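Long-range contacts in papain-like protease (Human betacoronavirus 2c EMC/2012, PDB 4RNA), which is a cysteine protease that probably cleaves the viral replicase polyprotein and, as in related coronavirus enzymes, removes ubiquitin-like modifiers from host proteins: residues G33-F37 and H83-S87; V12-R18 and E66-L70; N23-R29 and I42-D48; A134-A138 and F150-I154. One frame throughout, in Å; residues are numbered along the deposited sequence.

From the N terminus the chain first builds a small ubiquitin-like beta-grasp domain. The loop 12-18 opens contact 2, which closes only when helix 64-74 packs back against it, and within that span contact 3 ties the turn 23-29 to the loop 42-48. Contact 1 crosses both: its segment 33-37 lies between the two halves of contact 3, whereas its partner 83-87 lies beyond contact 2. Contacts 1 and 3 meet where Val-35 is backbone hydrogen-bonded to Ile-42, just past strand 40-41. Contact 4 follows in series, a tight closure between the consecutive helices 133-143 and 148-158. Phe-85, next to Tyr-86 of contact 1, touches Leu-153 of contact 4, so helix 81-92 links the N-terminal sheet to the helical core.

Contact 1. Residues G33-F37 and H83-S87; sequences GCVFF and HRFYS
Strand 35-37 and helix 83-87 run nearly parallel, their axes 10.1 Å apart at closest approach and inclined at 18°. Here the sheet of the N-terminal ubiquitin-like domain meets helix 81-92 of the helical part of the protease. Gly-33 has phi/psi of 151/-162, where a CB would clash with the preceding carbonyl; Val-35 to Phe-37 are extended. In register, Phe-36 CA is 7.6 Å from Tyr-86 CA, and Cys-34 CA is 8.0 Å from His-83 CA. Phe-36 (m) fills the gap with a flat apolar ring and forms an aromatic cluster with His-83 and Tyr-86. Tyr-86 (m) turns its edge to the Phe-36 face, centroids 5.1 Å apart and planes at 64°, while its hydroxyl bonds to Leu-58 O. Tyr-86 CB lies 3.6 Å from the Phe-36 ring centroid, over its face, a CH-pi contact. The CA-to-CB bond of His-83 runs sideways, and its t rotamer brings His-83 CD2 to 3.5 Å from Phe-36 CZ and 3.7 Å from Cys-34 SG.

Contact 2. Residues V12-R18 and E66-L70; sequences VDGVNFR and ETKAL
A salt bridge joins Arg-18, entering strand 18-23, to Glu-66 on helix 64-74: Arg-18 NE donates to Glu-66 OE2 at 2.7 Å, and Arg-18 NH2 adds weak bonds to OE1 (3.2 Å) and OE2 (3.4 Å) of Glu-66. Tyr-226 of the second subunit meets the long Arg-18 side chain (p, t, t) in a cation-pi contact. Asp-13 (p) folds the loop as an Asx turn, its OD1 accepting from Val-15 N (3.0 Å) and Asn-16 N (2.7 Å), while its OD2 accepts from Asn-16 ND2 (2.6 Å). Gly-14 suits the bend with positive phi. This loop joins antiparallel strands 5-11 and 18-23, a beta hairpin of the ubiquitin-like domain, and packs on helix 64-74, the nearest CA atoms being those of Val-12 and Leu-70, 6.4 Å apart. Water 1 donates to Asp-13 OD2 and Ala-69 O, 2.8 Å each. Next to these polar groups, Val-12 (m) points at the helix; its CG2 lies 3.6 Å from Glu-66 O and 4.2 Å from the CB of small Ala-69.

Contact 3. Residues N23-R29 and I42-D48; sequences NNKNTYR and ISDTIPD
Two irregular loops of the N-terminal ubiquitin-like domain meet where a short helix begins. Thr-27 is its N-cap: the side chain caps a backbone N just past Arg-29, and its OG1 bonds to Ser-30 OG. Asn-23 (p) shapes the approach as an Asx turn, its OD1 accepting from Lys-25 N at a very short 2.5 Å. Ile-42 to Thr-45 make a type I turn. CA atoms pair in opposite directions, Asn-24 with Pro-47 at 5.2 Å, Thr-27 with Ile-46 at 4.4 Å and Arg-29 with Ser-43 at 4.7 Å. Two backbone bonds give acceptors to NH groups at the helix start: Tyr-28 N to Thr-45 O (3.1 Å) and Arg-29 N to Ser-43 O (2.8 Å). Arg-29 NE meets Asp-44 OD1 at 2.9 Å and Arg-29 NH2 meets Asp-44 OD2 at 2.8 Å in a two-pronged salt bridge; Arg-29 NH1 bonds to Thr-251 O of the second subunit. The flat Tyr-28 ring (m) is sandwiched by CH-pi contacts with Pro-47 CG (3.7 Å from its centroid) and, opposite, Ile-42 CD1 (4.1 Å); its hydroxyl bonds to Gln-51. Tyr-28 and Ile-42 also touch Val-35 on strand 35-37 and Leu-56 on strand 55-58, seating both loops against the sheet.

Contact 4. Residues A134-A138 and F150-I154; sequences ALQHA and FIALI
Helices 133-143 and 148-158 form a helical hairpin in the alpha-helical core of this papain-like protease, their segments crossing at -147° with axes 9.5 Å apart at closest approach. They converge toward Ala-138 and Phe-150, whose CA atoms are 4.8 Å apart; the methyl of Ala-138 permits this approach, its CB 4.0 Å from Phe-150 CB. Leu-153 (m, t) points at the other helix and reaches between its alanines, with its CD1 4.1 Å from Ala-134 CB and 3.8 Å from Ala-138 CB. Leu-135 has an off-well chi1 of -103° with chi2 t, which carries its CD2 to 3.7 Å from Phe-150 CE1 and 4.1 Å from Leu-153 CB. The t rotamer of Phe-150 lays its broad ring along the seam, where it also stacks on Phe-139. Beyond Leu-153, Phe-85 and Tyr-74 carry the packing to helices 81-92 and 64-74. No direct hydrogen bond joins the segments, but water 3 lies between them, 2.7 Å from Ala-138 O, and accepts from Phe-150 N at 3.0 Å.

Contact 1. Residues G33-F37 and H83-S87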
loop_
_atom_site.group_PDB
_atom_site.type_symbol
_atom_site.label_atom_id
_atom_site.label_comp_id
_atom_site.label_asym_id
_atom_site.label_seq_id
_atom_site.Cartn_x
_atom_site.Cartn_y
_atom_site.Cartn_z
ATOM N N GLY A 33 17.075 2.458 19.697
ATOM C CA GLY A 33 15.938 2.724 18.802
ATOM C C GLY A 33 14.892 1.685 19.101
ATOM O O GLY A 33 14.984 1.059 20.173
ATOM N N CYS A 34 13.949 1.495 18.175
ATOM C CA CYS A 34 12.864 0.528 18.309
ATOM C C CYS A 34 13.458 -0.857 18.039
ATOM O O CYS A 34 14.010 -1.101 16.958
ATOM C CB CYS A 34 11.765 0.801 17.283
ATOM S SG CYS A 34 10.449 -0.449 17.437
ATOM N N VAL A 35 13.333 -1.750 19.011
ATOM C CA VAL A 35 14.017 -3.061 18.889
ATOM C C VAL A 35 13.081 -4.188 19.269
ATOM O O VAL A 35 12.294 -4.095 20.243
ATOM C CB VAL A 35 15.301 -3.165 19.787
ATOM C CG1 VAL A 35 16.478 -2.399 19.208
ATOM C CG2 VAL A 35 14.983 -2.694 21.187
ATOM N N PHE A 36 13.205 -5.279 18.529
ATOM C CA PHE A 36 12.363 -6.467 18.847
ATOM C C PHE A 36 13.296 -7.579 19.293
ATOM O O PHE A 36 14.416 -7.734 18.753
ATOM C CB PHE A 36 11.618 -6.959 17.595
ATOM C CG PHE A 36 10.396 -6.144 17.269
ATOM C CD1 PHE A 36 10.519 -4.829 16.922
ATOM C CD2 PHE A 36 9.100 -6.703 17.447
ATOM C CE1 PHE A 36 9.387 -4.053 16.635
ATOM C CE2 PHE A 36 7.961 -5.954 17.150
ATOM C CZ PHE A 36 8.115 -4.618 16.770
ATOM N N PHE A 37 12.803 -8.408 20.202
ATOM C CA PHE A 37 13.511 -9.609 20.622
ATOM C C PHE A 37 12.509 -10.729 20.774
ATOM O O PHE A 37 11.499 -10.598 21.494
ATOM C CB PHE A 37 14.212 -9.385 21.962
ATOM C CG PHE A 37 14.876 -10.626 22.516
ATOM C CD1 PHE A 37 16.124 -11.046 22.035
ATOM C CD2 PHE A 37 14.256 -11.379 23.524
ATOM C CE1 PHE A 37 16.743 -12.196 22.547
ATOM C CE2 PHE A 37 14.862 -12.532 24.027
ATOM C CZ PHE A 37 16.108 -12.938 23.548
ATOM N N HIS A 83 8.853 -2.141 11.459
ATOM C CA HIS A 83 7.944 -2.273 12.656
ATOM C C HIS A 83 6.737 -3.063 12.277
ATOM O O HIS A 83 6.153 -3.859 13.116
ATOM C CB HIS A 83 7.522 -0.928 13.256
ATOM C CG HIS A 83 6.723 -1.107 14.572
ATOM N ND1 HIS A 83 5.366 -1.158 14.603
ATOM C CD2 HIS A 83 7.154 -1.321 15.892
ATOM C CE1 HIS A 83 4.943 -1.383 15.886
ATOM N NE2 HIS A 83 6.038 -1.483 16.670
ATOM N N ARG A 84 6.155 -2.722 11.146
ATOM C CA ARG A 84 4.905 -3.463 10.741
ATOM C C ARG A 84 5.111 -4.960 10.458
ATOM O O ARG A 84 4.386 -5.790 10.937
ATOM C CB ARG A 84 4.175 -2.764 9.583
ATOM C CG ARG A 84 3.630 -1.363 9.965
ATOM C CD ARG A 84 2.920 -0.635 8.789
ATOM N NE ARG A 84 3.805 -0.441 7.596
ATOM C CZ ARG A 84 3.741 -1.152 6.482
ATOM N NH1 ARG A 84 2.916 -2.204 6.359
ATOM N NH2 ARG A 84 4.613 -0.887 5.488
ATOM N N PHE A 85 6.166 -5.301 9.738
ATOM C CA PHE A 85 6.495 -6.686 9.476
ATOM C C PHE A 85 6.782 -7.471 10.771
ATOM O O PHE A 85 6.231 -8.575 10.965
ATOM C CB PHE A 85 7.730 -6.744 8.476
ATOM C CG PHE A 85 8.278 -8.135 8.331
ATOM C CD1 PHE A 85 7.416 -9.187 7.981
ATOM C CD2 PHE A 85 9.640 -8.394 8.513
ATOM C CE1 PHE A 85 7.898 -10.473 7.857
ATOM C CE2 PHE A 85 10.150 -9.696 8.367
ATOM C CZ PHE A 85 9.267 -10.730 8.033
ATOM N N TYR A 86 7.506 -6.853 11.732
ATOM C CA TYR A 86 7.890 -7.617 12.862
ATOM C C TYR A 86 6.638 -7.812 13.667
ATOM O O TYR A 86 6.476 -8.918 14.125
ATOM C CB TYR A 86 8.913 -6.939 13.804
ATOM C CG TYR A 86 10.325 -6.690 13.200
ATOM C CD1 TYR A 86 10.822 -7.499 12.170
ATOM C CD2 TYR A 86 11.143 -5.702 13.726
ATOM C CE1 TYR A 86 12.097 -7.262 11.634
ATOM C CE2 TYR A 86 12.431 -5.465 13.190
ATOM C CZ TYR A 86 12.876 -6.261 12.158
ATOM O OH TYR A 86 14.156 -5.952 11.648
ATOM N N SER A 87 5.758 -6.794 13.769
ATOM C CA SER A 87 4.481 -6.979 14.565
ATOM C C SER A 87 3.551 -7.994 13.883
ATOM O O SER A 87 2.834 -8.722 14.589
ATOM C CB SER A 87 3.658 -5.663 14.713
ATOM O OG SER A 87 4.482 -4.599 15.181
#

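Contact 2. Residues V12-R18 and E66-L70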
loop_
_atom_site.group_PDB
_atom_site.type_symbol
_atom_site.label_atom_id
_atom_site.label_comp_id
_atom_site.label_asym_id
_atom_site.label_seq_id
_atom_site.Cartn_x
_atom_site.Cartn_y
_atom_site.Cartn_z
ATOM N N VAL A 12 19.139 -5.951 11.035
ATOM C CA VAL A 12 17.845 -5.785 10.343
ATOM C C VAL A 12 17.525 -6.929 9.375
ATOM O O VAL A 12 16.405 -7.018 8.803
ATOM C CB VAL A 12 17.729 -4.451 9.583
ATOM C CG1 VAL A 12 18.021 -3.260 10.463
ATOM C CG2 VAL A 12 18.626 -4.418 8.298
ATOM N N ASP A 13 18.469 -7.839 9.211
ATOM C CA ASP A 13 18.325 -8.858 8.180
ATOM C C ASP A 13 18.663 -10.278 8.620
ATOM O O ASP A 13 18.371 -11.220 7.887
ATOM C CB ASP A 13 19.127 -8.464 6.930
ATOM C CG ASP A 13 20.640 -8.410 7.179
ATOM O OD1 ASP A 13 21.097 -8.707 8.296
ATOM O OD2 ASP A 13 21.371 -8.136 6.218
ATOM N N GLY A 14 19.244 -10.478 9.818
ATOM C CA GLY A 14 19.506 -11.836 10.301
ATOM C C GLY A 14 20.755 -12.426 9.647
ATOM O O GLY A 14 21.135 -13.567 9.909
ATOM N N VAL A 15 21.384 -11.618 8.795
ATOM C CA VAL A 15 22.660 -11.933 8.156
ATOM C C VAL A 15 23.844 -11.032 8.600
ATOM O O VAL A 15 24.956 -11.535 8.835
ATOM C CB VAL A 15 22.519 -11.779 6.635
ATOM C CG1 VAL A 15 23.877 -11.985 5.925
ATOM C CG2 VAL A 15 21.518 -12.831 6.159
ATOM N N ASN A 16 23.609 -9.721 8.664
ATOM C CA ASN A 16 24.610 -8.732 9.050
ATOM C C ASN A 16 24.320 -8.204 10.454
ATOM O O ASN A 16 23.144 -7.901 10.787
ATOM C CB ASN A 16 24.659 -7.595 8.044
ATOM C CG ASN A 16 24.969 -8.082 6.671
ATOM O OD1 ASN A 16 26.146 -8.189 6.312
ATOM N ND2 ASN A 16 23.924 -8.314 5.851
ATOM N N PHE A 17 25.370 -8.189 11.289
ATOM C CA PHE A 17 25.252 -7.874 12.714
ATOM C C PHE A 17 26.280 -6.836 13.102
ATOM O O PHE A 17 27.409 -6.844 12.578
ATOM C CB PHE A 17 25.380 -9.115 13.607
ATOM C CG PHE A 17 24.303 -10.125 13.388
ATOM C CD1 PHE A 17 24.386 -11.022 12.350
ATOM C CD2 PHE A 17 23.165 -10.196 14.247
ATOM C CE1 PHE A 17 23.417 -11.972 12.112
ATOM C CE2 PHE A 17 22.189 -11.163 13.998
ATOM C CZ PHE A 17 22.295 -12.043 12.950
ATOM N N ARG A 18 25.872 -5.878 13.926
ATOM C CA ARG A 18 26.827 -4.977 14.562
ATOM C C ARG A 18 26.743 -5.100 16.013
ATOM O O ARG A 18 25.605 -5.320 16.597
ATOM C CB ARG A 18 26.695 -3.496 14.141
ATOM C CG ARG A 18 25.397 -2.879 14.485
ATOM C CD ARG A 18 25.393 -1.361 14.312
ATOM N NE ARG A 18 23.995 -0.903 14.308
ATOM C CZ ARG A 18 23.500 0.101 15.009
ATOM N NH1 ARG A 18 24.281 0.802 15.812
ATOM N NH2 ARG A 18 22.218 0.409 14.868
ATOM N N GLU A 66 23.042 -0.540 7.617
ATOM C CA GLU A 66 21.781 -1.241 7.797
ATOM C C GLU A 66 20.734 -0.828 6.752
ATOM O O GLU A 66 19.953 -1.670 6.305
ATOM C CB GLU A 66 21.252 -1.021 9.207
ATOM C CG GLU A 66 22.073 -1.802 10.215
ATOM C CD GLU A 66 21.886 -1.291 11.644
ATOM O OE1 GLU A 66 21.516 -0.104 11.798
ATOM O OE2 GLU A 66 22.192 -2.081 12.604
ATOM N N THR A 67 20.720 0.461 6.394
ATOM C CA THR A 67 19.842 0.965 5.355
ATOM C C THR A 67 20.050 0.212 4.028
ATOM O O THR A 67 19.095 -0.229 3.351
ATOM C CB THR A 67 20.076 2.479 5.166
ATOM O OG1 THR A 67 19.546 3.125 6.327
ATOM C CG2 THR A 67 19.376 2.959 3.995
ATOM N N LYS A 68 21.315 0.028 3.685
ATOM C CA LYS A 68 21.648 -0.771 2.519
ATOM C C LYS A 68 21.324 -2.267 2.636
ATOM O O LYS A 68 20.883 -2.863 1.658
ATOM C CB LYS A 68 23.124 -0.553 2.190
ATOM C CG LYS A 68 23.606 -1.315 0.972
ATOM C CD LYS A 68 24.982 -0.783 0.586
ATOM C CE LYS A 68 25.878 -1.855 0.002
ATOM N NZ LYS A 68 27.292 -1.424 0.188
ATOM N N ALA A 69 21.555 -2.878 3.814
ATOM C CA ALA A 69 21.155 -4.261 4.035
ATOM C C ALA A 69 19.629 -4.395 3.922
ATOM O O ALA A 69 19.113 -5.361 3.323
ATOM C CB ALA A 69 21.642 -4.766 5.382
ATOM N N LEU A 70 18.917 -3.459 4.523
ATOM C CA LEU A 70 17.455 -3.385 4.399
ATOM C C LEU A 70 17.033 -3.387 2.892
ATOM O O LEU A 70 16.286 -4.258 2.438
ATOM C CB LEU A 70 16.944 -2.104 5.085
ATOM C CG LEU A 70 15.445 -1.835 4.968
ATOM C CD1 LEU A 70 14.852 -2.885 5.864
ATOM C CD2 LEU A 70 14.998 -0.461 5.483
HETATM O O HOH W 1 20.588 -7.764 3.511
#

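Contact 3. Residues N23-R29 and I42-D48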
loop_
_atom_site.group_PDB
_atom_site.type_symbol
_atom_site.label_atom_id
_atom_site.label_comp_id
_atom_site.label_asym_id
_atom_site.label_seq_id
_atom_site.Cartn_x
_atom_site.Cartn_y
_atom_site.Cartn_z
ATOM N N ASN A 23 24.090 0.302 28.372
ATOM C CA ASN A 23 24.092 0.323 29.872
ATOM C C ASN A 23 22.765 -0.137 30.332
ATOM O O ASN A 23 21.855 -0.275 29.506
ATOM C CB ASN A 23 24.341 1.715 30.461
ATOM C CG ASN A 23 23.261 2.737 30.102
ATOM O OD1 ASN A 23 22.079 2.603 30.445
ATOM N ND2 ASN A 23 23.657 3.750 29.442
ATOM N N ASN A 24 22.641 -0.326 31.638
ATOM C CA ASN A 24 21.358 -0.692 32.213
ATOM C C ASN A 24 20.676 0.492 32.893
ATOM O O ASN A 24 19.854 0.298 33.772
ATOM C CB ASN A 24 21.454 -1.936 33.122
ATOM C CG ASN A 24 22.156 -1.664 34.454
ATOM O OD1 ASN A 24 22.827 -0.644 34.626
ATOM N ND2 ASN A 24 22.014 -2.603 35.404
ATOM N N LYS A 25 21.033 1.709 32.485
ATOM C CA LYS A 25 20.394 2.942 33.003
ATOM C C LYS A 25 19.162 3.308 32.129
ATOM O O LYS A 25 18.022 3.276 32.601
ATOM C CB LYS A 25 21.366 4.161 33.047
ATOM C CG LYS A 25 22.819 3.914 33.466
ATOM C CD LYS A 25 23.587 5.202 33.815
ATOM C CE LYS A 25 25.075 5.170 33.444
ATOM N NZ LYS A 25 25.712 3.822 33.292
ATOM N N ASN A 26 19.410 3.634 30.858
ATOM C CA ASN A 26 18.379 4.092 29.917
ATOM C C ASN A 26 17.645 2.941 29.205
ATOM O O ASN A 26 18.112 1.801 29.175
ATOM C CB ASN A 26 19.020 4.964 28.857
ATOM C CG ASN A 26 19.792 6.121 29.435
ATOM O OD1 ASN A 26 19.601 7.260 29.017
ATOM N ND2 ASN A 26 20.682 5.837 30.376
ATOM N N THR A 27 16.517 3.247 28.588
ATOM C CA THR A 27 15.838 2.247 27.740
ATOM C C THR A 27 16.604 1.933 26.467
ATOM O O THR A 27 17.465 2.721 26.016
ATOM C CB THR A 27 14.498 2.770 27.258
ATOM O OG1 THR A 27 14.722 4.026 26.618
ATOM C CG2 THR A 27 13.545 2.866 28.451
ATOM N N TYR A 28 16.233 0.797 25.863
ATOM C CA TYR A 28 16.700 0.469 24.496
ATOM C C TYR A 28 16.385 1.596 23.517
ATOM O O TYR A 28 17.245 2.070 22.737
ATOM C CB TYR A 28 15.987 -0.781 24.050
ATOM C CG TYR A 28 16.627 -2.030 24.533
ATOM C CD1 TYR A 28 17.810 -2.484 23.954
ATOM C CD2 TYR A 28 16.046 -2.796 25.573
ATOM C CE1 TYR A 28 18.408 -3.668 24.366
ATOM C CE2 TYR A 28 16.643 -3.981 26.000
ATOM C CZ TYR A 28 17.828 -4.391 25.397
ATOM O OH TYR A 28 18.472 -5.528 25.795
ATOM N N ARG A 29 15.136 2.079 23.597
ATOM C CA ARG A 29 14.743 3.213 22.759
ATOM C C ARG A 29 15.694 4.405 22.869
ATOM O O ARG A 29 16.224 4.897 21.843
ATOM C CB ARG A 29 13.309 3.645 23.054
ATOM C CG ARG A 29 12.916 4.814 22.121
ATOM C CD ARG A 29 11.711 5.634 22.584
ATOM N NE ARG A 29 10.575 4.793 22.865
ATOM C CZ ARG A 29 9.516 4.694 22.067
ATOM N NH1 ARG A 29 9.459 5.395 20.920
ATOM N NH2 ARG A 29 8.485 3.933 22.448
ATOM N N ILE A 42 10.664 -4.523 22.665
ATOM C CA ILE A 42 11.227 -4.261 23.997
ATOM C C ILE A 42 11.817 -2.866 24.169
ATOM O O ILE A 42 12.557 -2.593 25.130
ATOM C CB ILE A 42 12.198 -5.414 24.408
ATOM C CG1 ILE A 42 13.384 -5.471 23.429
ATOM C CG2 ILE A 42 11.476 -6.749 24.370
ATOM C CD1 ILE A 42 14.633 -6.197 23.939
ATOM N N SER A 43 11.493 -1.950 23.244
ATOM C CA SER A 43 12.107 -0.599 23.172
ATOM C C SER A 43 12.073 0.146 24.507
ATOM O O SER A 43 12.993 0.841 24.842
ATOM C CB SER A 43 11.431 0.326 22.131
ATOM O OG SER A 43 11.361 -0.312 20.849
ATOM N N ASP A 44 10.963 0.010 25.207
ATOM C CA ASP A 44 10.718 0.793 26.411
ATOM C C ASP A 44 11.056 0.043 27.701
ATOM O O ASP A 44 10.599 0.426 28.787
ATOM C CB ASP A 44 9.269 1.326 26.399
ATOM C CG ASP A 44 9.097 2.477 25.411
ATOM O OD1 ASP A 44 9.993 3.366 25.264
ATOM O OD2 ASP A 44 8.052 2.495 24.759
ATOM N N THR A 45 11.858 -1.016 27.564
ATOM C CA THR A 45 12.453 -1.726 28.680
ATOM C C THR A 45 13.902 -1.325 28.832
ATOM O O THR A 45 14.519 -0.704 27.919
ATOM C CB THR A 45 12.291 -3.253 28.559
ATOM O OG1 THR A 45 13.166 -3.755 27.541
ATOM C CG2 THR A 45 10.826 -3.623 28.236
ATOM N N ILE A 46 14.450 -1.627 30.013
ATOM C CA ILE A 46 15.867 -1.313 30.291
ATOM C C ILE A 46 16.698 -2.556 30.026
ATOM O O ILE A 46 16.364 -3.658 30.515
ATOM C CB ILE A 46 16.097 -0.892 31.784
ATOM C CG1 ILE A 46 15.168 0.270 32.207
ATOM C CG2 ILE A 46 17.568 -0.532 31.999
ATOM C CD1 ILE A 46 15.545 1.606 31.610
ATOM N N PRO A 47 17.800 -2.411 29.279
ATOM C CA PRO A 47 18.597 -3.636 28.999
ATOM C C PRO A 47 19.110 -4.328 30.268
ATOM O O PRO A 47 19.487 -3.659 31.271
ATOM C CB PRO A 47 19.818 -3.098 28.215
ATOM C CG PRO A 47 19.363 -1.782 27.682
ATOM C CD PRO A 47 18.437 -1.210 28.739
ATOM N N ASP A 48 19.161 -5.646 30.178
ATOM C CA ASP A 48 19.365 -6.541 31.299
ATOM C C ASP A 48 20.621 -7.428 31.069
ATOM O O ASP A 48 20.943 -7.759 29.902
ATOM C CB ASP A 48 18.111 -7.404 31.402
ATOM C CG ASP A 48 18.097 -8.248 32.614
ATOM O OD1 ASP A 48 17.572 -7.768 33.640
ATOM O OD2 ASP A 48 18.604 -9.391 32.546
HETATM O O HOH W 2 12.176 5.177 26.307
#

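Contact 4. Residues A134-A138 and F150-I154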
loop_
_atom_site.group_PDB
_atom_site.type_symbol
_atom_site.label_atom_id
_atom_site.label_comp_id
_atom_site.label_asym_id
_atom_site.label_seq_id
_atom_site.Cartn_x
_atom_site.Cartn_y
_atom_site.Cartn_z
ATOM N N ALA A 134 13.736 -11.301 0.426
ATOM C CA ALA A 134 12.983 -11.752 1.594
ATOM C C ALA A 134 11.750 -12.490 1.168
ATOM O O ALA A 134 11.346 -13.473 1.815
ATOM C CB ALA A 134 12.615 -10.560 2.472
ATOM N N LEU A 135 11.067 -11.972 0.138
ATOM C CA LEU A 135 9.822 -12.617 -0.342
ATOM C C LEU A 135 10.093 -13.986 -0.965
ATOM O O LEU A 135 9.386 -14.901 -0.731
ATOM C CB LEU A 135 9.105 -11.759 -1.383
ATOM C CG LEU A 135 7.897 -10.998 -0.931
ATOM C CD1 LEU A 135 7.350 -10.164 -2.122
ATOM C CD2 LEU A 135 6.857 -11.913 -0.275
ATOM N N GLN A 136 11.144 -14.104 -1.781
ATOM C CA GLN A 136 11.505 -15.392 -2.378
ATOM C C GLN A 136 11.848 -16.407 -1.300
ATOM O O GLN A 136 11.320 -17.541 -1.294
ATOM C CB GLN A 136 12.719 -15.197 -3.310
ATOM C CG GLN A 136 13.021 -16.405 -4.257
ATOM C CD GLN A 136 11.791 -16.993 -4.955
ATOM O OE1 GLN A 136 10.805 -16.292 -5.241
ATOM N NE2 GLN A 136 11.813 -18.316 -5.177
ATOM N N HIS A 137 12.637 -15.966 -0.308
ATOM C CA HIS A 137 13.068 -16.876 0.724
ATOM C C HIS A 137 11.827 -17.268 1.495
ATOM O O HIS A 137 11.588 -18.448 1.768
ATOM C CB HIS A 137 14.170 -16.241 1.587
ATOM C CG HIS A 137 14.624 -17.119 2.711
ATOM N ND1 HIS A 137 14.060 -17.076 3.933
ATOM C CD2 HIS A 137 15.585 -18.126 2.758
ATOM C CE1 HIS A 137 14.648 -17.991 4.738
ATOM N NE2 HIS A 137 15.577 -18.634 4.019
ATOM N N ALA A 138 10.961 -16.309 1.797
ATOM C CA ALA A 138 9.739 -16.707 2.580
ATOM C C ALA A 138 8.774 -17.639 1.802
ATOM O O ALA A 138 7.958 -18.411 2.440
ATOM C CB ALA A 138 8.955 -15.451 3.023
ATOM N N PHE A 150 5.846 -15.612 5.094
ATOM C CA PHE A 150 5.318 -15.214 3.781
ATOM C C PHE A 150 3.993 -14.470 3.945
ATOM O O PHE A 150 3.718 -13.453 3.318
ATOM C CB PHE A 150 5.128 -16.453 2.906
ATOM C CG PHE A 150 4.735 -16.142 1.489
ATOM C CD1 PHE A 150 5.645 -15.478 0.634
ATOM C CD2 PHE A 150 3.540 -16.586 0.985
ATOM C CE1 PHE A 150 5.296 -15.246 -0.704
ATOM C CE2 PHE A 150 3.186 -16.369 -0.358
ATOM C CZ PHE A 150 4.074 -15.684 -1.189
ATOM N N ILE A 151 3.193 -14.958 4.829
ATOM C CA ILE A 151 1.962 -14.302 5.101
ATOM C C ILE A 151 2.222 -12.914 5.721
ATOM O O ILE A 151 1.588 -11.936 5.276
ATOM C CB ILE A 151 1.068 -15.113 6.038
ATOM C CG1 ILE A 151 0.640 -16.437 5.380
ATOM C CG2 ILE A 151 -0.116 -14.264 6.413
ATOM C CD1 ILE A 151 0.203 -17.424 6.434
ATOM N N ALA A 152 3.120 -12.801 6.717
ATOM C CA ALA A 152 3.398 -11.489 7.346
ATOM C C ALA A 152 4.006 -10.508 6.316
ATOM O O ALA A 152 3.690 -9.323 6.276
ATOM C CB ALA A 152 4.316 -11.647 8.581
ATOM N N LEU A 153 4.837 -11.024 5.437
ATOM C CA LEU A 153 5.343 -10.170 4.395
ATOM C C LEU A 153 4.310 -9.654 3.365
ATOM O O LEU A 153 4.336 -8.476 2.991
ATOM C CB LEU A 153 6.467 -10.873 3.660
ATOM C CG LEU A 153 7.857 -10.888 4.330
ATOM C CD1 LEU A 153 8.808 -11.674 3.445
ATOM C CD2 LEU A 153 8.435 -9.497 4.598
ATOM N N ILE A 154 3.414 -10.534 2.885
ATOM C CA ILE A 154 2.339 -10.130 2.007
ATOM C C ILE A 154 1.561 -9.046 2.716
ATOM O O ILE A 154 1.258 -8.028 2.099
ATOM C CB ILE A 154 1.406 -11.332 1.639
ATOM C CG1 ILE A 154 2.097 -12.287 0.693
ATOM C CG2 ILE A 154 0.054 -10.871 1.088
ATOM C CD1 ILE A 154 1.172 -13.466 0.428
HETATM O O HOH W 3 7.020 -18.374 5.014
#